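Local coordinates for pyridoxamine 5'-phosphate oxidase (Burkholderia, PDB 4HMW), which catalyses, as the FMN-dependent oxidase PhzG, several oxidations in the terminal steps of phenazine antibiotic biosynthesis, using dioxygen and releasing hydrogen peroxide, at the interface of chains A and B. Residues are numbered along the deposited sequence; one frame, centred on the assembly and turned at random. Chains: chain A/B, Pyridoxamine 5'-phosphate oxidase.

The interface of chains A and B. Residues chain A 63-67, 87; chain B 101, 110, 112, 114.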
loop_
_atom_site.group_PDB
_atom_site.type_symbol
_atom_site.label_atom_id
_atom_site.label_comp_id
_atom_site.label_asym_id
_atom_site.label_seq_id
_atom_site.Cartn_x
_atom_site.Cartn_y
_atom_site.Cartn_z
ATOM N N ILE A 63 -5.995 6.492 -9.245
ATOM C CA ILE A 63 -5.954 5.710 -8.021
ATOM C C ILE A 63 -5.293 6.542 -6.914
ATOM O O ILE A 63 -4.342 7.311 -7.179
ATOM C CB ILE A 63 -5.146 4.427 -8.236
ATOM C CG1 ILE A 63 -5.727 3.640 -9.419
ATOM C CG2 ILE A 63 -5.108 3.601 -6.980
ATOM C CD1 ILE A 63 -4.918 2.414 -9.817
ATOM N N SER A 64 -5.829 6.412 -5.697
ATOM C CA SER A 64 -5.244 7.032 -4.503
ATOM C C SER A 64 -5.000 5.976 -3.427
ATOM O O SER A 64 -5.557 4.890 -3.484
ATOM C CB SER A 64 -6.200 8.113 -3.965
ATOM O OG SER A 64 -7.436 7.507 -3.586
ATOM N N SER A 65 -4.156 6.287 -2.448
ATOM C CA SER A 65 -3.790 5.340 -1.404
ATOM C C SER A 65 -3.580 6.034 -0.063
ATOM O O SER A 65 -3.203 7.199 -0.032
ATOM C CB SER A 65 -2.490 4.588 -1.738
ATOM O OG SER A 65 -2.547 3.944 -2.975
ATOM N N ARG A 66 -3.804 5.298 1.029
ATOM C CA ARG A 66 -3.500 5.776 2.383
ATOM C C ARG A 66 -3.469 4.587 3.317
ATOM O O ARG A 66 -4.100 3.548 3.040
ATOM C CB ARG A 66 -4.533 6.796 2.898
ATOM C CG ARG A 66 -5.897 6.248 3.248
ATOM C CD ARG A 66 -6.592 5.678 2.051
ATOM N NE ARG A 66 -6.986 6.712 1.160
ATOM C CZ ARG A 66 -7.417 6.517 -0.090
ATOM N NH1 ARG A 66 -7.799 7.558 -0.793
ATOM N NH2 ARG A 66 -7.473 5.298 -0.642
ATOM N N VAL A 67 -2.797 4.739 4.461
ATOM C CA VAL A 67 -2.829 3.704 5.502
ATOM C C VAL A 67 -4.169 3.717 6.259
ATOM O O VAL A 67 -4.672 4.783 6.620
ATOM C CB VAL A 67 -1.695 3.890 6.506
ATOM C CG1 VAL A 67 -1.761 2.826 7.602
ATOM C CG2 VAL A 67 -0.361 3.857 5.790
ATOM N N ARG A 87 -11.718 11.918 1.015
ATOM C CA ARG A 87 -11.398 11.608 -0.364
ATOM C C ARG A 87 -11.647 10.130 -0.672
ATOM O O ARG A 87 -12.235 9.814 -1.712
ATOM C CB ARG A 87 -9.971 12.053 -0.657
ATOM C CG ARG A 87 -9.538 11.976 -2.108
ATOM C CD ARG A 87 -8.685 10.798 -2.338
ATOM N NE ARG A 87 -8.151 10.841 -3.687
ATOM C CZ ARG A 87 -7.116 11.596 -4.048
ATOM N NH1 ARG A 87 -6.471 12.326 -3.146
ATOM N NH2 ARG A 87 -6.711 11.593 -5.295
ATOM N N LEU B 101 2.337 3.953 -2.160
ATOM C CA LEU B 101 2.276 4.452 -0.794
ATOM C C LEU B 101 3.495 3.978 -0.028
ATOM O O LEU B 101 3.794 2.785 -0.002
ATOM C CB LEU B 101 0.988 3.945 -0.113
ATOM C CG LEU B 101 0.737 4.488 1.306
ATOM C CD1 LEU B 101 0.438 5.970 1.222
ATOM C CD2 LEU B 101 -0.417 3.728 1.990
ATOM N N GLN B 110 3.739 8.972 6.144
ATOM C CA GLN B 110 3.354 8.281 4.920
ATOM C C GLN B 110 3.512 9.254 3.738
ATOM O O GLN B 110 3.446 10.468 3.892
ATOM C CB GLN B 110 1.960 7.613 4.980
ATOM C CG GLN B 110 0.885 8.460 5.319
ATOM C CD GLN B 110 -0.518 7.789 5.403
ATOM O OE1 GLN B 110 -0.891 6.894 4.640
ATOM N NE2 GLN B 110 -1.314 8.294 6.326
ATOM N N MET B 112 2.131 9.460 -0.329
ATOM C CA MET B 112 1.300 8.914 -1.404
ATOM C C MET B 112 1.743 9.548 -2.700
ATOM O O MET B 112 1.862 10.765 -2.767
ATOM C CB MET B 112 -0.152 9.274 -1.203
ATOM C CG MET B 112 -1.033 8.743 -2.306
ATOM S SD MET B 112 -2.681 9.443 -2.401
ATOM C CE MET B 112 -2.302 10.995 -3.234
ATOM N N SER B 114 0.658 9.503 -6.631
ATOM C CA SER B 114 -0.301 9.052 -7.632
ATOM C C SER B 114 0.060 9.638 -8.975
ATOM O O SER B 114 0.320 10.832 -9.087
ATOM C CB SER B 114 -1.713 9.452 -7.241
ATOM O OG SER B 114 -2.174 8.640 -6.185
#
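Strand 63-69 of chain A runs alongside strand 109-119 of chain B, antiparallel to it, with B:Leu101 of strand 97-104 packing against it as well, and the alternate residues B:Gln110, B:Met112 and B:Ser114 point at the chain A backbone. This patch belongs to the two-fold interface of the PhzG dimer, whose family builds its FMN sites between subunits; A:Arg66, A:Val67, A:Arg87 and B:Gln110 all bind FMN. B:Gln110 sets CG between its backbone N and carbonyl carbon (chi1 55°) and then runs extended (chi2 -179°), so its amide oxygen OE1 accepts the N-H of A:Val67 on an in-plane lone pair, 2.9 Å from A:Val67 N. An amide suits this place because it offers an acceptor without needing a charge. At the opposite end, the short hydroxyl of B:Ser114 donates to a carbonyl in its plane, with OG 2.7 Å from A:Ile63 O.

Between these polar ends, B:Met112 stretches with CG anti to the backbone N (chi1 179°) and bends at chi3, laying its flexible, polarisable thioether beside the backbone of A:Ser65; the N-H there makes a weak bond to sulphur. The small A:Ser65 turns its CB toward B:Leu101 CB. The branched tip of B:Leu101 packs against the backbone, CD2 3.7 Å from A:Arg66 CA, and the side chain crosses that of A:Val67 at about a right angle. Facing away, A:Arg66 folds back along its own strand, its guanidinium NH1 donating to A:Ser64 OG at 2.8 Å.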